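Local structure of excinuclease ABC, subunit A. (Deinococcus radiodurans, 2VF7) at residues S527-S532 against Q794-S799; S799-D804 against P822-Q827. The protein probably binds DNA and recognises damage for nucleotide excision repair, as an ATP-hydrolysing, zinc-containing UvrA protein of the ABC superfamily. The protein carries 1 engineered substitution. All blocks are in the same frame, centred on the assembly; numbering follows the deposited sequence.

Contact 1: residues S527-S532 against Q794-S799; sequences SVTGVS and QVVAAS. With ADP (adenosine-5'-diphosphate), chain D.
Ser-527 and Ser-799 meet through their hydroxyls, with OG of Ser-527 a short 2.5 Å from OG of Ser-799 in a hydrogen bond whose donor could be either residue. In both serines OG lies anti to the carbonyl carbon and beside the backbone N (chi1 -73° in Ser-527, -59° in Ser-799), and CB points toward the opposing segment. Ser-799 closes a type I turn that begins at Val-796; its OG also has two weak, unsettled options in the carbonyl oxygens of Val-795 and Val-796, which compete for one proton. CB of Ser-527 is 3.4 Å from OG of Ser-799 and 3.9 Å from CG2 of Val-796, so it belongs to the polar and the apolar halves of the contact at once.

The apolar half is a tip-to-tip meeting of Thr-529 and Val-796. CG2 of Thr-529 stands 3.5 Å from CG2 of Val-796, closer than usual for two carbons, and 3.8 Å from CG1 of the same valine. A chi1 of 70° puts Thr-529 OG1 in the crowded position between backbone N and carbonyl carbon, where it hydrogen-bonds OD1 of Asp-804, and leaves the methyl for Val-796.

Beyond Thr-529 the chain enters the Walker A P-loop, and Val-531 O comes 3.4 Å from O3B of ADP. Strand 525-529 runs between parallel strands 785-789 and 801-805, so helix 793-796 lies in a beta-alpha-beta crossover that passes over it. Val-528 points away from this helix and packs on helix 536-551, while Val-795 touches helix 766-781 and Val-796 reaches Val-802 of strand 801-805.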
ATOM      1  N   SER A 527      25.365  29.158  26.842  1.00 48.49           N
ATOM      2  CA  SER A 527      24.502  27.986  26.755  1.00 47.51           C
ATOM      3  C   SER A 527      23.179  28.264  27.451  1.00 47.40           C
ATOM      4  O   SER A 527      23.144  28.684  28.596  1.00 47.31           O
ATOM      5  CB  SER A 527      25.184  26.780  27.413  1.00 47.57           C
ATOM      6  OG  SER A 527      26.253  26.292  26.618  1.00 48.46           O
ATOM      7  N   VAL A 528      22.080  28.015  26.762  1.00 47.88           N
ATOM      8  CA  VAL A 528      20.761  28.146  27.369  1.00 47.65           C
ATOM      9  C   VAL A 528      20.181  26.756  27.680  1.00 48.16           C
ATOM     10  O   VAL A 528      19.722  26.028  26.783  1.00 47.90           O
ATOM     11  CB  VAL A 528      19.826  28.963  26.478  1.00 47.77           C
ATOM     12  CG1 VAL A 528      18.470  29.086  27.119  1.00 47.20           C
ATOM     13  CG2 VAL A 528      20.441  30.356  26.205  1.00 46.80           C
ATOM     14  N   THR A 529      20.196  26.419  28.966  1.00 48.36           N
ATOM     15  CA  THR A 529      19.821  25.109  29.452  1.00 49.15           C
ATOM     16  C   THR A 529      18.484  25.078  30.220  1.00 49.11           C
ATOM     17  O   THR A 529      17.891  26.114  30.500  1.00 49.12           O
ATOM     18  CB  THR A 529      20.961  24.503  30.330  1.00 49.30           C
ATOM     19  OG1 THR A 529      21.056  25.221  31.558  1.00 50.74           O
ATOM     20  CG2 THR A 529      22.299  24.590  29.636  1.00 48.87           C
ATOM     21  N   GLY A 530      18.024  23.879  30.570  1.00 49.22           N
ATOM     22  CA  GLY A 530      16.705  23.703  31.175  1.00 49.46           C
ATOM     23  C   GLY A 530      15.992  22.453  30.695  1.00 50.06           C
ATOM     24  O   GLY A 530      16.351  21.880  29.654  1.00 49.98           O
ATOM     25  N   VAL A 531      14.992  22.030  31.473  1.00 50.47           N
ATOM     26  CA  VAL A 531      14.106  20.873  31.204  1.00 51.02           C
ATOM     27  C   VAL A 531      13.374  20.994  29.845  1.00 51.81           C
ATOM     28  O   VAL A 531      13.211  22.106  29.323  1.00 51.81           O
ATOM     29  CB  VAL A 531      13.098  20.726  32.413  1.00 51.36           C
ATOM     30  CG1 VAL A 531      11.675  20.413  31.987  1.00 51.70           C
ATOM     31  CG2 VAL A 531      13.613  19.739  33.460  1.00 50.32           C
ATOM     32  N   SER A 532      12.954  19.862  29.259  1.00 52.46           N
ATOM     33  CA  SER A 532      12.190  19.890  28.010  1.00 52.78           C
ATOM     34  C   SER A 532      10.862  20.576  28.278  1.00 52.83           C
ATOM     35  O   SER A 532      10.210  20.312  29.289  1.00 52.82           O
ATOM     36  CB  SER A 532      11.934  18.492  27.457  1.00 52.77           C
ATOM     37  OG  SER A 532      13.088  17.677  27.551  1.00 55.38           O
ATOM     38  N   GLN A 794      28.494  18.357  28.735  1.00 58.57           N
ATOM     39  CA  GLN A 794      29.841  18.369  28.141  1.00 58.98           C
ATOM     40  C   GLN A 794      30.120  19.731  27.508  1.00 58.27           C
ATOM     41  O   GLN A 794      31.180  20.310  27.709  1.00 58.00           O
ATOM     42  CB  GLN A 794      29.988  17.247  27.080  1.00 59.33           C
ATOM     43  CG  GLN A 794      31.402  17.099  26.454  1.00 59.32           C
ATOM     44  CD  GLN A 794      31.435  16.185  25.209  1.00 60.41           C
ATOM     45  OE1 GLN A 794      30.399  15.926  24.573  1.00 63.97           O
ATOM     46  NE2 GLN A 794      32.629  15.712  24.850  1.00 60.02           N
ATOM     47  N   VAL A 795      29.139  20.219  26.758  1.00 57.56           N
ATOM     48  CA  VAL A 795      29.231  21.479  26.036  1.00 57.21           C
ATOM     49  C   VAL A 795      28.962  22.680  26.934  1.00 56.61           C
ATOM     50  O   VAL A 795      29.592  23.726  26.784  1.00 57.32           O
ATOM     51  CB  VAL A 795      28.240  21.490  24.847  1.00 57.11           C
ATOM     52  CG1 VAL A 795      28.071  22.904  24.292  1.00 57.80           C
ATOM     53  CG2 VAL A 795      28.722  20.551  23.761  1.00 57.40           C
ATOM     54  N   VAL A 796      28.017  22.525  27.851  1.00 55.84           N
ATOM     55  CA  VAL A 796      27.658  23.567  28.819  1.00 54.89           C
ATOM     56  C   VAL A 796      28.813  23.863  29.790  1.00 54.22           C
ATOM     57  O   VAL A 796      28.956  24.974  30.278  1.00 54.32           O
ATOM     58  CB  VAL A 796      26.351  23.183  29.562  1.00 54.73           C
ATOM     59  CG1 VAL A 796      25.966  24.213  30.635  1.00 55.07           C
ATOM     60  CG2 VAL A 796      25.228  23.038  28.562  1.00 54.55           C
ATOM     61  N   ALA A 797      29.647  22.858  30.027  1.00 53.68           N
ATOM     62  CA  ALA A 797      30.797  22.955  30.900  1.00 52.95           C
ATOM     63  C   ALA A 797      31.964  23.758  30.295  1.00 52.87           C
ATOM     64  O   ALA A 797      32.869  24.178  31.013  1.00 52.93           O
ATOM     65  CB  ALA A 797      31.250  21.561  31.297  1.00 52.51           C
ATOM     66  N   ALA A 798      31.956  23.960  28.980  1.00 52.99           N
ATOM     67  CA  ALA A 798      32.989  24.775  28.330  1.00 52.56           C
ATOM     68  C   ALA A 798      32.467  26.103  27.761  1.00 52.57           C
ATOM     69  O   ALA A 798      33.163  26.776  26.998  1.00 53.19           O
ATOM     70  CB  ALA A 798      33.709  23.976  27.266  1.00 52.51           C
ATOM     71  N   SER A 799      31.254  26.493  28.150  1.00 52.19           N
ATOM     72  CA  SER A 799      30.737  27.831  27.852  1.00 51.67           C
ATOM     73  C   SER A 799      31.475  28.877  28.674  1.00 51.06           C
ATOM     74  O   SER A 799      32.303  28.525  29.518  1.00 51.58           O
ATOM     75  CB  SER A 799      29.252  27.892  28.171  1.00 51.56           C
ATOM     76  OG  SER A 799      28.575  26.922  27.403  1.00 53.72           O
TER
HETATM   77  PB  ADP D 901      11.925  23.667  25.196  1.00 44.43           P
HETATM   78  O1B ADP D 901      11.669  22.194  25.008  1.00 43.63           O
HETATM   79  O2B ADP D 901      12.500  24.397  24.015  1.00 43.89           O
HETATM   80  O3B ADP D 901      12.647  23.927  26.491  1.00 43.89           O
HETATM   81  PA  ADP D 901       9.655  25.224  24.275  1.00 44.89           P
HETATM   82  O1A ADP D 901       8.943  24.328  23.314  1.00 46.20           O
HETATM   83  O2A ADP D 901      10.534  26.328  23.781  1.00 44.70           O
HETATM   84  O3A ADP D 901      10.462  24.350  25.371  1.00 44.94           O
HETATM   85  O5' ADP D 901       8.465  25.946  25.096  1.00 48.88           O
HETATM   86  C5' ADP D 901       7.758  25.276  26.132  1.00 50.38           C
HETATM   87  C4' ADP D 901       6.276  25.612  26.162  1.00 52.91           C
HETATM   88  O4' ADP D 901       5.879  26.348  25.008  1.00 54.38           O
HETATM   89  C3' ADP D 901       5.500  24.309  26.122  1.00 55.85           C
HETATM   90  O3' ADP D 901       4.358  24.407  26.969  1.00 56.17           O
HETATM   91  C2' ADP D 901       5.083  24.168  24.671  1.00 56.44           C
HETATM   92  O2' ADP D 901       3.918  23.352  24.480  1.00 57.99           O
HETATM   93  C1' ADP D 901       4.901  25.613  24.248  1.00 55.69           C
HETATM   94  N9  ADP D 901       5.116  25.758  22.787  1.00 55.64           N
HETATM   95  C8  ADP D 901       6.317  25.815  22.165  1.00 56.04           C
HETATM   96  N7  ADP D 901       6.180  25.959  20.826  1.00 55.99           N
HETATM   97  C5  ADP D 901       4.851  25.985  20.580  1.00 56.09           C
HETATM   98  C6  ADP D 901       3.994  26.111  19.372  1.00 56.05           C
HETATM   99  N6  ADP D 901       4.560  26.234  18.146  1.00 56.18           N
HETATM  100  N1  ADP D 901       2.648  26.101  19.538  1.00 55.79           N
HETATM  101  C2  ADP D 901       2.076  25.968  20.757  1.00 55.83           C
HETATM  102  N3  ADP D 901       2.793  25.851  21.896  1.00 56.20           N
HETATM  103  C4  ADP D 901       4.156  25.853  21.873  1.00 55.47           C

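Contact 2: residues S799-D804 against P822-Q827; sequences SDWVLD and PAEVAQ
Val-802, Pro-822 and Val-825 form an apolar strand-to-helix packing in the ABC-type nucleotide-binding fold, where strands 801-805 and 816-820 make an antiparallel hairpin and the single-turn helix 822-825 follows directly, folding back on the first of them. The evidence is van der Waals contact, with 275 Å² buried over both segments. Val-802, whose CB points toward the helix, is central: its CG2, beside the backbone N, lies 4.0 Å from CA and 4.1 Å from CG of Pro-822. The same CG also touches the earlier part of the strand segment, 3.7 Å from the carbonyl O of Ser-799.

Trp-801 starts away from the helix, but its ring end approaches, CZ3 being 4.4 Å from OE1 of Glu-824 in an oblique, loose contact; that ring packs edge-to-face with Trp-502, and CD1 of Leu-803 lies at its edge. Asp-800 turns away to accept hydrogen bonds from His-494, Arg-497 N and Met-525 N. On the helix side, CG2 of Val-825, anti to its carbonyl carbon, meets Val-802 at two points, 4.0 Å from CB and 4.0 Å from O.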
ATOM      1  N   SER A 799      31.254  26.493  28.150  1.00 52.19           N
ATOM      2  CA  SER A 799      30.737  27.831  27.852  1.00 51.67           C
ATOM      3  C   SER A 799      31.475  28.877  28.674  1.00 51.06           C
ATOM      4  O   SER A 799      32.303  28.525  29.518  1.00 51.58           O
ATOM      5  CB  SER A 799      29.252  27.892  28.171  1.00 51.56           C
ATOM      6  OG  SER A 799      28.575  26.922  27.403  1.00 53.72           O
ATOM      7  N   ASP A 800      31.181  30.155  28.416  1.00 50.11           N
ATOM      8  CA  ASP A 800      31.673  31.281  29.242  1.00 48.95           C
ATOM      9  C   ASP A 800      30.598  31.816  30.197  1.00 48.22           C
ATOM     10  O   ASP A 800      30.922  32.434  31.218  1.00 48.07           O
ATOM     11  CB  ASP A 800      32.172  32.420  28.355  1.00 48.47           C
ATOM     12  CG  ASP A 800      33.274  31.989  27.410  1.00 48.78           C
ATOM     13  OD1 ASP A 800      34.364  31.659  27.918  1.00 50.53           O
ATOM     14  OD2 ASP A 800      33.066  31.981  26.172  1.00 46.20           O
ATOM     15  N   TRP A 801      29.332  31.583  29.839  1.00 47.57           N
ATOM     16  CA  TRP A 801      28.151  31.987  30.615  1.00 47.11           C
ATOM     17  C   TRP A 801      27.031  30.938  30.441  1.00 47.65           C
ATOM     18  O   TRP A 801      27.090  30.135  29.504  1.00 47.73           O
ATOM     19  CB  TRP A 801      27.682  33.366  30.151  1.00 46.29           C
ATOM     20  CG  TRP A 801      26.716  34.052  31.072  1.00 44.96           C
ATOM     21  CD1 TRP A 801      25.361  34.104  30.934  1.00 43.11           C
ATOM     22  CD2 TRP A 801      27.026  34.790  32.267  1.00 45.00           C
ATOM     23  NE1 TRP A 801      24.805  34.814  31.950  1.00 43.94           N
ATOM     24  CE2 TRP A 801      25.800  35.257  32.791  1.00 45.36           C
ATOM     25  CE3 TRP A 801      28.219  35.108  32.941  1.00 44.82           C
ATOM     26  CZ2 TRP A 801      25.726  36.021  33.973  1.00 44.77           C
ATOM     27  CZ3 TRP A 801      28.146  35.874  34.113  1.00 44.14           C
ATOM     28  CH2 TRP A 801      26.907  36.310  34.619  1.00 44.46           C
ATOM     29  N   VAL A 802      26.041  30.921  31.343  1.00 48.02           N
ATOM     30  CA  VAL A 802      24.923  29.949  31.295  1.00 48.84           C
ATOM     31  C   VAL A 802      23.597  30.557  31.765  1.00 49.39           C
ATOM     32  O   VAL A 802      23.556  31.267  32.765  1.00 49.56           O
ATOM     33  CB  VAL A 802      25.200  28.644  32.127  1.00 48.97           C
ATOM     34  CG1 VAL A 802      23.989  27.717  32.113  1.00 48.61           C
ATOM     35  CG2 VAL A 802      26.436  27.893  31.625  1.00 48.32           C
ATOM     36  N   LEU A 803      22.521  30.263  31.037  1.00 50.23           N
ATOM     37  CA  LEU A 803      21.161  30.684  31.397  1.00 51.24           C
ATOM     38  C   LEU A 803      20.250  29.478  31.642  1.00 51.50           C
ATOM     39  O   LEU A 803      19.831  28.796  30.703  1.00 51.54           O
ATOM     40  CB  LEU A 803      20.557  31.567  30.294  1.00 51.12           C
ATOM     41  CG  LEU A 803      20.610  33.101  30.370  1.00 52.17           C
ATOM     42  CD1 LEU A 803      22.027  33.640  30.381  1.00 51.57           C
ATOM     43  CD2 LEU A 803      19.874  33.675  29.178  1.00 51.65           C
ATOM     44  N   ASP A 804      19.946  29.213  32.902  1.00 52.01           N
ATOM     45  CA  ASP A 804      19.083  28.093  33.244  1.00 52.74           C
ATOM     46  C   ASP A 804      17.636  28.559  33.244  1.00 53.09           C
ATOM     47  O   ASP A 804      17.272  29.472  33.972  1.00 53.82           O
ATOM     48  CB  ASP A 804      19.459  27.504  34.607  1.00 52.76           C
ATOM     49  CG  ASP A 804      18.908  26.121  34.806  1.00 52.82           C
ATOM     50  OD1 ASP A 804      19.074  25.292  33.897  1.00 54.37           O
ATOM     51  OD2 ASP A 804      18.327  25.834  35.871  1.00 54.89           O
ATOM     52  N   PRO A 822      29.580  28.597  34.156  1.00 48.42           N
ATOM     53  CA  PRO A 822      29.180  27.225  34.500  1.00 48.20           C
ATOM     54  C   PRO A 822      29.412  26.864  35.973  1.00 48.47           C
ATOM     55  O   PRO A 822      28.515  26.321  36.624  1.00 47.79           O
ATOM     56  CB  PRO A 822      30.044  26.361  33.570  1.00 48.73           C
ATOM     57  CG  PRO A 822      30.427  27.257  32.440  1.00 47.73           C
ATOM     58  CD  PRO A 822      30.510  28.634  33.010  1.00 48.29           C
ATOM     59  N   ALA A 823      30.604  27.189  36.482  1.00 49.07           N
ATOM     60  CA  ALA A 823      30.996  27.006  37.889  1.00 49.14           C
ATOM     61  C   ALA A 823      30.087  27.712  38.902  1.00 49.79           C
ATOM     62  O   ALA A 823      29.813  27.167  39.983  1.00 49.95           O
ATOM     63  CB  ALA A 823      32.443  27.473  38.090  1.00 49.07           C
ATOM     64  N   GLU A 824      29.666  28.937  38.578  1.00 50.06           N
ATOM     65  CA  GLU A 824      28.698  29.671  39.395  1.00 50.30           C
ATOM     66  C   GLU A 824      27.352  28.936  39.417  1.00 50.12           C
ATOM     67  O   GLU A 824      26.843  28.604  40.484  1.00 50.43           O
ATOM     68  CB  GLU A 824      28.542  31.124  38.906  1.00 50.06           C
ATOM     69  CG  GLU A 824      29.581  32.105  39.494  1.00 50.75           C
ATOM     70  CD  GLU A 824      29.607  33.503  38.816  1.00 51.25           C
ATOM     71  OE1 GLU A 824      28.739  33.795  37.965  1.00 51.78           O
ATOM     72  OE2 GLU A 824      30.507  34.321  39.142  1.00 52.26           O
ATOM     73  N   VAL A 825      26.812  28.661  38.235  1.00 49.87           N
ATOM     74  CA  VAL A 825      25.535  27.950  38.050  1.00 49.95           C
ATOM     75  C   VAL A 825      25.487  26.504  38.577  1.00 50.00           C
ATOM     76  O   VAL A 825      24.408  25.971  38.815  1.00 50.09           O
ATOM     77  CB  VAL A 825      25.107  27.976  36.551  1.00 49.49           C
ATOM     78  CG1 VAL A 825      23.824  27.185  36.321  1.00 49.18           C
ATOM     79  CG2 VAL A 825      24.910  29.407  36.092  1.00 48.73           C
ATOM     80  N   ALA A 826      26.652  25.881  38.749  1.00 50.38           N
ATOM     81  CA  ALA A 826      26.767  24.499  39.210  1.00 50.31           C
ATOM     82  C   ALA A 826      26.462  24.393  40.689  1.00 50.85           C
ATOM     83  O   ALA A 826      26.340  23.290  41.220  1.00 51.19           O
ATOM     84  CB  ALA A 826      28.157  23.975  38.945  1.00 49.75           C
ATOM     85  N   GLN A 827      26.363  25.548  41.346  1.00 51.33           N
ATOM     86  CA  GLN A 827      26.090  25.647  42.780  1.00 51.72           C
ATOM     87  C   GLN A 827      24.745  26.321  43.070  1.00 51.56           C
ATOM     88  O   GLN A 827      24.327  26.397  44.221  1.00 51.11           O
ATOM     89  CB  GLN A 827      27.215  26.415  43.486  1.00 52.04           C
ATOM     90  CG  GLN A 827      28.639  25.927  43.186  1.00 53.90           C
ATOM     91  CD  GLN A 827      28.972  24.561  43.800  1.00 56.17           C
ATOM     92  OE1 GLN A 827      29.902  23.883  43.355  1.00 57.42           O
ATOM     93  NE2 GLN A 827      28.217  24.158  44.817  1.00 55.76           N
TER

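The contacts are 8 Å apart between centres and share Ser-799. Contact 1 joins strand 525-529 to helix 793-796, and contact 2 joins the adjacent strand 801-805 to helix 822-825. The strands are bonded through Leu-803: its N is 3.0 Å from Ser-527 O, and its O is 3.0 Å from Thr-529 N. The two short helices also touch, Val-796 O lying 3.5 Å from CG of Pro-822. Contact 1 is nearer the nucleotide: the side chain of Thr-529 is about 5 Å from that of ADP-binding Lys-536, against about 9 Å for Val-802, which lies about 13 Å from ADP.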